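Long-range contacts in N-acetylmuramoyl-L-alanine amidase AmiD (Escherichia coli, PDB 3D2Y), which is a zinc amidase of the outer membrane that hydrolyses the link between N-acetylmuramoyl residues and L-amino acids in cell-wall glycopeptides: residues Val148-Asp153 against Gln231-Pro236; Tyr210-Lys215 against Arg224-Ala229. One frame throughout, in Å; residues are numbered along the deposited sequence.

Contact 1: residues Val148-Asp153 against Gln231-Pro236; sequences VVAHAD and QMHFRP
Two N-H groups grip the carboxylate oxygen OD2 of D153, one from each segment. H233 ND1 gives its hydrogen to D153 OD2 at 2.6 Å. This bond uses the syn lone pair of the oxygen, lies in the imidazole plane and is moderately bent, at 151°. Carboxylate and ring are nearly coplanar, 19° apart. The second donor is the backbone N of A150, 2.8 Å from D153 OD2, which comes from above the carboxylate plane. D153 thus reaches back across the turn between strand 148-150 and the short helix 151-154. The other oxygen, OD1, is hydrogen-bonded to the hydroxyl of Y212.

H233 has CG anti to its backbone N (chi1 -171°), which carries the ring across to the strand. Its CE1 edge faces the carbonyl of V148, with CE1 and V148 O 3.8 Å apart. The ring of F234 lies against one imidazole face, its CE2 3.4 Å above the plane and over the centre. W168 also stacks with H233, so the aromatic neighbours and the D153 bond would together restrict rotation of the ring. Beside this pair, the M232 chain bends at chi3 and sets its methyl CE 4.1 Å from A152 CB.

An alanine in place of D153 would remove the acceptor of H233, A150 N and Y212 OH, and would probably loosen helix 220-234 against the strand end.

The contact is thus a buried His-carboxylate hydrogen bond that joins helix 220-234 to the turn carrying the zinc ligand H151. The carboxylate is probably ionised, and its short bond to ND1 would tend to stabilise a positive charge on H233.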
ATOM      1  N   VAL A 148       1.772   4.336   2.783  1.00  8.41           N
ATOM      2  CA  VAL A 148       0.953   4.141   1.577  1.00  6.11           C
ATOM      3  C   VAL A 148       1.525   2.901   0.848  1.00  7.04           C
ATOM      4  O   VAL A 148       2.640   2.936   0.347  1.00  6.41           O
ATOM      5  CB  VAL A 148       1.010   5.401   0.641  1.00  8.20           C
ATOM      6  CG1 VAL A 148       0.022   5.220  -0.494  1.00  4.69           C
ATOM      7  CG2 VAL A 148       0.728   6.674   1.452  1.00  4.54           C
ATOM      8  N   VAL A 149       0.791   1.795   0.839  1.00  4.71           N
ATOM      9  CA  VAL A 149       1.412   0.508   0.502  1.00  4.34           C
ATOM     10  C   VAL A 149       0.563  -0.242  -0.477  1.00  7.73           C
ATOM     11  O   VAL A 149      -0.650   0.051  -0.665  1.00  6.32           O
ATOM     12  CB  VAL A 149       1.608  -0.408   1.757  1.00  2.00           C
ATOM     13  CG1 VAL A 149       2.661   0.205   2.737  1.00  5.88           C
ATOM     14  CG2 VAL A 149       0.213  -0.665   2.480  1.00  3.12           C
ATOM     15  N   ALA A 150       1.226  -1.197  -1.104  1.00  6.98           N
ATOM     16  CA  ALA A 150       0.581  -2.211  -1.907  1.00  4.67           C
ATOM     17  C   ALA A 150       0.045  -3.289  -0.993  1.00  3.72           C
ATOM     18  O   ALA A 150       0.613  -3.590   0.043  1.00  2.98           O
ATOM     19  CB  ALA A 150       1.625  -2.852  -2.863  1.00  5.73           C
ATOM     20  N   HIS A 151      -1.042  -3.915  -1.412  1.00  2.03           N
ATOM     21  CA  HIS A 151      -1.476  -5.127  -0.716  1.00  5.58           C
ATOM     22  C   HIS A 151      -0.332  -6.174  -0.681  1.00  2.00           C
ATOM     23  O   HIS A 151      -0.154  -6.923   0.303  1.00  6.50           O
ATOM     24  CB  HIS A 151      -2.616  -5.693  -1.493  1.00  2.00           C
ATOM     25  CG  HIS A 151      -3.440  -6.709  -0.749  1.00  2.04           C
ATOM     26  ND1 HIS A 151      -4.411  -7.464  -1.374  1.00  3.96           N
ATOM     27  CD2 HIS A 151      -3.472  -7.068   0.554  1.00  3.19           C
ATOM     28  CE1 HIS A 151      -5.017  -8.232  -0.486  1.00  5.96           C
ATOM     29  NE2 HIS A 151      -4.447  -8.025   0.686  1.00  5.69           N
ATOM     30  N   ALA A 152       0.424  -6.259  -1.785  1.00  6.50           N
ATOM     31  CA  ALA A 152       1.542  -7.244  -1.845  1.00  3.19           C
ATOM     32  C   ALA A 152       2.547  -6.924  -0.768  1.00  3.94           C
ATOM     33  O   ALA A 152       3.234  -7.826  -0.261  1.00  5.75           O
ATOM     34  CB  ALA A 152       2.225  -7.222  -3.245  1.00  3.79           C
ATOM     35  N   ASP A 153       2.669  -5.640  -0.414  1.00  3.49           N
ATOM     36  CA  ASP A 153       3.637  -5.246   0.609  1.00  4.18           C
ATOM     37  C   ASP A 153       3.248  -5.863   1.957  1.00  8.82           C
ATOM     38  O   ASP A 153       4.131  -6.181   2.777  1.00  7.34           O
ATOM     39  CB  ASP A 153       3.716  -3.727   0.757  1.00  3.90           C
ATOM     40  CG  ASP A 153       4.299  -3.026  -0.486  1.00  7.00           C
ATOM     41  OD1 ASP A 153       5.092  -3.634  -1.237  1.00  6.36           O
ATOM     42  OD2 ASP A 153       3.963  -1.844  -0.701  1.00  5.42           O
ATOM     43  N   GLN A 231      10.269  -5.249  -4.991  1.00  5.89           N
ATOM     44  CA  GLN A 231      10.701  -4.826  -6.331  1.00  5.86           C
ATOM     45  C   GLN A 231       9.522  -4.347  -7.164  1.00  6.36           C
ATOM     46  O   GLN A 231       9.640  -3.350  -7.903  1.00  5.33           O
ATOM     47  CB  GLN A 231      11.459  -5.942  -7.056  1.00  3.43           C
ATOM     48  CG  GLN A 231      12.819  -6.273  -6.391  1.00  4.88           C
ATOM     49  CD  GLN A 231      13.446  -7.566  -6.895  1.00  6.10           C
ATOM     50  OE1 GLN A 231      12.746  -8.512  -7.241  1.00  5.89           O
ATOM     51  NE2 GLN A 231      14.775  -7.632  -6.876  1.00  7.82           N
ATOM     52  N   MET A 232       8.401  -5.059  -7.091  1.00  6.21           N
ATOM     53  CA  MET A 232       7.173  -4.616  -7.781  1.00  5.82           C
ATOM     54  C   MET A 232       6.786  -3.192  -7.417  1.00  4.92           C
ATOM     55  O   MET A 232       6.310  -2.459  -8.275  1.00  7.33           O
ATOM     56  CB  MET A 232       5.984  -5.560  -7.557  1.00  3.15           C
ATOM     57  CG  MET A 232       6.106  -6.894  -8.255  1.00  3.99           C
ATOM     58  SD  MET A 232       4.569  -7.820  -8.186  1.00  9.38           S
ATOM     59  CE  MET A 232       4.510  -8.373  -6.498  1.00 11.26           C
ATOM     60  N   HIS A 233       7.058  -2.789  -6.169  1.00  2.28           N
ATOM     61  CA  HIS A 233       6.762  -1.437  -5.686  1.00  3.73           C
ATOM     62  C   HIS A 233       7.914  -0.449  -6.042  1.00  2.00           C
ATOM     63  O   HIS A 233       7.668   0.658  -6.553  1.00  6.15           O
ATOM     64  CB  HIS A 233       6.489  -1.523  -4.166  1.00  4.59           C
ATOM     65  CG  HIS A 233       5.958  -0.263  -3.536  1.00  5.57           C
ATOM     66  ND1 HIS A 233       5.156  -0.279  -2.408  1.00  7.64           N
ATOM     67  CD2 HIS A 233       6.165   1.044  -3.834  1.00  3.94           C
ATOM     68  CE1 HIS A 233       4.882   0.967  -2.053  1.00  2.84           C
ATOM     69  NE2 HIS A 233       5.497   1.784  -2.893  1.00  4.19           N
ATOM     70  N   PHE A 234       9.161  -0.849  -5.790  1.00  2.00           N
ATOM     71  CA  PHE A 234      10.272   0.087  -5.725  1.00  2.85           C
ATOM     72  C   PHE A 234      11.356  -0.136  -6.772  1.00  4.09           C
ATOM     73  O   PHE A 234      12.228   0.725  -6.928  1.00  5.31           O
ATOM     74  CB  PHE A 234      10.909   0.108  -4.320  1.00  2.00           C
ATOM     75  CG  PHE A 234      10.012   0.619  -3.244  1.00  3.85           C
ATOM     76  CD1 PHE A 234       9.813   2.000  -3.103  1.00  3.74           C
ATOM     77  CD2 PHE A 234       9.401  -0.262  -2.338  1.00  2.00           C
ATOM     78  CE1 PHE A 234       9.010   2.506  -2.108  1.00  7.53           C
ATOM     79  CE2 PHE A 234       8.561   0.260  -1.327  1.00 10.28           C
ATOM     80  CZ  PHE A 234       8.393   1.654  -1.208  1.00  3.00           C
ATOM     81  N   ARG A 235      11.285  -1.246  -7.530  1.00  4.33           N
ATOM     82  CA  ARG A 235      12.272  -1.515  -8.598  1.00  4.92           C
ATOM     83  C   ARG A 235      11.605  -2.390  -9.666  1.00  4.90           C
ATOM     84  O   ARG A 235      11.980  -3.542  -9.875  1.00  5.06           O
ATOM     85  CB  ARG A 235      13.548  -2.173  -8.047  1.00  5.24           C
ATOM     86  CG  ARG A 235      14.835  -1.878  -8.865  1.00  7.18           C
ATOM     87  CD  ARG A 235      14.960  -2.702 -10.157  1.00  8.94           C
ATOM     88  NE  ARG A 235      14.958  -4.134  -9.862  1.00 13.58           N
ATOM     89  CZ  ARG A 235      16.045  -4.861  -9.610  1.00  8.33           C
ATOM     90  NH1 ARG A 235      15.923  -6.151  -9.344  1.00  8.59           N
ATOM     91  NH2 ARG A 235      17.251  -4.312  -9.642  1.00  8.88           N
ATOM     92  N   PRO A 236      10.554  -1.857 -10.291  1.00 10.14           N
ATOM     93  CA  PRO A 236       9.700  -2.653 -11.155  1.00  9.92           C
ATOM     94  C   PRO A 236      10.277  -3.072 -12.488  1.00 11.53           C
ATOM     95  O   PRO A 236       9.669  -3.870 -13.176  1.00  9.14           O
ATOM     96  CB  PRO A 236       8.482  -1.763 -11.358  1.00 10.03           C
ATOM     97  CG  PRO A 236       8.950  -0.395 -11.100  1.00 11.87           C
ATOM     98  CD  PRO A 236      10.050  -0.484 -10.120  1.00 11.51           C
TER

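Contact 2: residues Tyr210-Lys215 against Arg224-Ala229; sequences YGYDVK and RRVIMA
The chain leaves helix 200-210 at G211, with a positive phi of 156°, and then passes beside helix 220-234, closest at Y212 and V226, whose CA atoms are 7.1 Å apart. V226 and Y212 carry the largest shares of the contact, and the two methyls of V226 do different work. CG1, anti to the backbone N (chi1 175°), lies 3.9 Å from Y212 CB. The same methyl meets V214 CG2 at 4.0 Å, where the two valines cross at about a right angle. CG2 instead rests against the D213 carbonyl, 3.6 Å from V226 CG2 to D213 O.

Nearly one turn further along the helix, A229 presents its CB to the ring of Y212, 4.0 Å from CE1. The far end of that ring is polar: its hydroxyl bonds to D153. W90 meets the ring edge-to-face. At the more exposed end of the segment, K215 NZ forms a salt bridge with D213 OD1 at 3.1 Å.

V214 also touches A208, so the loop packs apolar side chains on both helices, 200-210 and 220-234. The arrangement is consistent with a small C-terminal helical domain of the peptidoglycan-binding type, built from these two helices and helix 245-258.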
ATOM      1  N   TYR A 210      12.136  -2.349   7.117  1.00  4.79           N
ATOM      2  CA  TYR A 210      11.336  -1.379   6.353  1.00  3.15           C
ATOM      3  C   TYR A 210       9.823  -1.649   6.520  1.00  5.40           C
ATOM      4  O   TYR A 210       9.027  -0.702   6.555  1.00  5.13           O
ATOM      5  CB  TYR A 210      11.750  -1.245   4.869  1.00  6.21           C
ATOM      6  CG  TYR A 210      10.970  -0.113   4.182  1.00  5.33           C
ATOM      7  CD1 TYR A 210      11.262   1.228   4.459  1.00  3.63           C
ATOM      8  CD2 TYR A 210       9.892  -0.383   3.330  1.00  9.09           C
ATOM      9  CE1 TYR A 210      10.551   2.248   3.851  1.00  4.12           C
ATOM     10  CE2 TYR A 210       9.130   0.677   2.741  1.00  5.84           C
ATOM     11  CZ  TYR A 210       9.496   1.970   3.002  1.00  5.32           C
ATOM     12  OH  TYR A 210       8.761   3.008   2.464  1.00  8.06           O
ATOM     13  N   GLY A 211       9.450  -2.932   6.606  1.00  5.52           N
ATOM     14  CA  GLY A 211       8.153  -3.294   7.118  1.00  7.01           C
ATOM     15  C   GLY A 211       7.603  -4.616   6.672  1.00  4.28           C
ATOM     16  O   GLY A 211       6.539  -5.017   7.148  1.00  3.71           O
ATOM     17  N   TYR A 212       8.345  -5.302   5.795  1.00  5.67           N
ATOM     18  CA  TYR A 212       7.872  -6.542   5.179  1.00  4.17           C
ATOM     19  C   TYR A 212       7.836  -7.698   6.180  1.00  3.37           C
ATOM     20  O   TYR A 212       8.687  -7.821   7.005  1.00  4.40           O
ATOM     21  CB  TYR A 212       8.687  -6.915   3.895  1.00  4.34           C
ATOM     22  CG  TYR A 212       8.413  -5.997   2.721  1.00  3.46           C
ATOM     23  CD1 TYR A 212       7.544  -6.370   1.658  1.00  2.32           C
ATOM     24  CD2 TYR A 212       8.981  -4.724   2.696  1.00  5.25           C
ATOM     25  CE1 TYR A 212       7.295  -5.452   0.608  1.00  2.00           C
ATOM     26  CE2 TYR A 212       8.763  -3.841   1.705  1.00  7.58           C
ATOM     27  CZ  TYR A 212       7.936  -4.192   0.628  1.00  2.38           C
ATOM     28  OH  TYR A 212       7.702  -3.226  -0.333  1.00  6.62           O
ATOM     29  N   ASP A 213       6.892  -8.619   5.995  1.00  4.94           N
ATOM     30  CA  ASP A 213       6.739  -9.778   6.869  1.00  4.85           C
ATOM     31  C   ASP A 213       7.853 -10.753   6.489  1.00  9.22           C
ATOM     32  O   ASP A 213       7.844 -11.300   5.387  1.00 16.49           O
ATOM     33  CB  ASP A 213       5.376 -10.420   6.538  1.00  7.63           C
ATOM     34  CG  ASP A 213       4.903 -11.455   7.564  1.00 11.63           C
ATOM     35  OD1 ASP A 213       5.462 -11.553   8.670  1.00 12.59           O
ATOM     36  OD2 ASP A 213       3.908 -12.164   7.251  1.00 10.34           O
ATOM     37  N   VAL A 214       8.838 -10.958   7.358  1.00  6.13           N
ATOM     38  CA  VAL A 214       9.907 -11.909   7.086  1.00  8.38           C
ATOM     39  C   VAL A 214       9.995 -12.800   8.312  1.00 10.59           C
ATOM     40  O   VAL A 214      10.187 -12.304   9.404  1.00 10.77           O
ATOM     41  CB  VAL A 214      11.265 -11.183   6.852  1.00  5.02           C
ATOM     42  CG1 VAL A 214      12.438 -12.174   6.790  1.00 12.17           C
ATOM     43  CG2 VAL A 214      11.248 -10.376   5.578  1.00  5.42           C
ATOM     44  N   LYS A 215       9.802 -14.110   8.133  1.00 14.88           N
ATOM     45  CA  LYS A 215       9.853 -15.041   9.264  1.00 17.32           C
ATOM     46  C   LYS A 215      11.191 -15.773   9.257  1.00 17.53           C
ATOM     47  O   LYS A 215      11.787 -15.912   8.185  1.00 15.95           O
ATOM     48  CB  LYS A 215       8.668 -16.010   9.219  1.00 22.41           C
ATOM     49  CG  LYS A 215       7.326 -15.289   9.097  1.00 23.87           C
ATOM     50  CD  LYS A 215       6.158 -16.239   8.939  1.00 27.72           C
ATOM     51  CE  LYS A 215       4.864 -15.469   8.669  1.00 25.65           C
ATOM     52  NZ  LYS A 215       4.583 -14.382   9.684  1.00 24.94           N
ATOM     53  N   ARG A 224      11.874 -15.269  -2.002  1.00 12.90           N
ATOM     54  CA  ARG A 224      11.648 -14.654  -3.326  1.00 13.65           C
ATOM     55  C   ARG A 224      10.364 -13.803  -3.388  1.00 11.62           C
ATOM     56  O   ARG A 224      10.387 -12.707  -3.924  1.00 11.58           O
ATOM     57  CB  ARG A 224      11.648 -15.700  -4.455  1.00 16.58           C
ATOM     58  CG  ARG A 224      13.022 -16.155  -4.899  1.00 18.89           C
ATOM     59  CD  ARG A 224      12.993 -16.844  -6.278  1.00 20.65           C
ATOM     60  NE  ARG A 224      12.194 -18.068  -6.285  1.00 20.22           N
ATOM     61  CZ  ARG A 224      12.623 -19.265  -5.876  1.00 23.48           C
ATOM     62  NH1 ARG A 224      13.854 -19.435  -5.402  1.00 19.26           N
ATOM     63  NH2 ARG A 224      11.801 -20.306  -5.939  1.00 28.69           N
ATOM     64  N   ARG A 225       9.258 -14.296  -2.839  1.00  9.49           N
ATOM     65  CA  ARG A 225       8.024 -13.537  -2.848  0.70 11.28           C
ATOM     66  C   ARG A 225       8.190 -12.217  -2.086  1.00  9.79           C
ATOM     67  O   ARG A 225       7.679 -11.184  -2.520  1.00  8.23           O
ATOM     68  CB  ARG A 225       6.854 -14.382  -2.311  0.70 11.84           C
ATOM     69  CG  ARG A 225       6.365 -15.484  -3.275  0.70 14.96           C
ATOM     70  CD  ARG A 225       4.979 -15.222  -3.920  0.70 16.12           C
ATOM     71  NE  ARG A 225       4.547 -13.812  -3.870  0.70 18.28           N
ATOM     72  CZ  ARG A 225       3.332 -13.333  -4.161  0.70 13.01           C
ATOM     73  NH1 ARG A 225       2.333 -14.128  -4.543  0.70 15.34           N
ATOM     74  NH2 ARG A 225       3.122 -12.024  -4.034  0.70  5.93           N
ATOM     75  N   VAL A 226       8.928 -12.228  -0.976  1.00  4.76           N
ATOM     76  CA  VAL A 226       9.115 -10.968  -0.222  1.00  7.61           C
ATOM     77  C   VAL A 226       9.897  -9.967  -1.093  1.00  9.80           C
ATOM     78  O   VAL A 226       9.522  -8.803  -1.207  1.00  8.83           O
ATOM     79  CB  VAL A 226       9.790 -11.198   1.128  1.00  8.43           C
ATOM     80  CG1 VAL A 226      10.080  -9.871   1.823  1.00  2.68           C
ATOM     81  CG2 VAL A 226       8.895 -12.048   2.019  1.00  7.17           C
ATOM     82  N   ILE A 227      10.961 -10.443  -1.740  1.00  5.53           N
ATOM     83  CA  ILE A 227      11.872  -9.547  -2.437  1.00  3.59           C
ATOM     84  C   ILE A 227      11.147  -9.055  -3.679  1.00  5.32           C
ATOM     85  O   ILE A 227      11.212  -7.874  -4.037  1.00  9.87           O
ATOM     86  CB  ILE A 227      13.203 -10.253  -2.781  1.00  2.92           C
ATOM     87  CG1 ILE A 227      14.065 -10.446  -1.502  1.00  4.93           C
ATOM     88  CG2 ILE A 227      13.989  -9.400  -3.750  1.00  4.77           C
ATOM     89  CD1 ILE A 227      15.213 -11.532  -1.570  1.00  2.00           C
ATOM     90  N   MET A 228      10.410  -9.964  -4.296  1.00  6.06           N
ATOM     91  CA  MET A 228       9.582  -9.652  -5.452  1.00  7.77           C
ATOM     92  C   MET A 228       8.542  -8.553  -5.138  1.00 10.63           C
ATOM     93  O   MET A 228       8.393  -7.590  -5.908  1.00  8.06           O
ATOM     94  CB  MET A 228       8.909 -10.932  -5.937  1.00  8.70           C
ATOM     95  CG  MET A 228       8.085 -10.814  -7.198  1.00 14.35           C
ATOM     96  SD  MET A 228       7.230 -12.375  -7.607  1.00 18.89           S
ATOM     97  CE  MET A 228       8.326 -13.661  -6.982  1.00 16.75           C
ATOM     98  N   ALA A 229       7.819  -8.707  -4.022  1.00  3.36           N
ATOM     99  CA  ALA A 229       6.854  -7.699  -3.571  1.00  6.55           C
ATOM    100  C   ALA A 229       7.507  -6.282  -3.469  1.00  4.18           C
ATOM    101  O   ALA A 229       6.938  -5.278  -3.929  1.00  3.80           O
ATOM    102  CB  ALA A 229       6.234  -8.120  -2.239  1.00  4.10           C
TER

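Overall arrangement
Contacts 1 and 2 have centres 10 Å apart and share helix 220-234. Contact 2 uses its middle part, contact 1 its end. Along the chain the order is 148-153, 210-215, 224-229, 231-236, so contact 2 is nested within the loop that contact 1 closes. They meet directly through Y212, whose hydroxyl reaches D153, and A229 packs on the A152 carbonyl. Contact 2 packs the C-terminal helices on their own connecting loop. Contact 1 joins those helices to strand 148-150, an outermost strand of the amidase sheet, just before zinc ligand H151. Contact 1 and the link through Y212 thus tie the helical region to the amidase sheet.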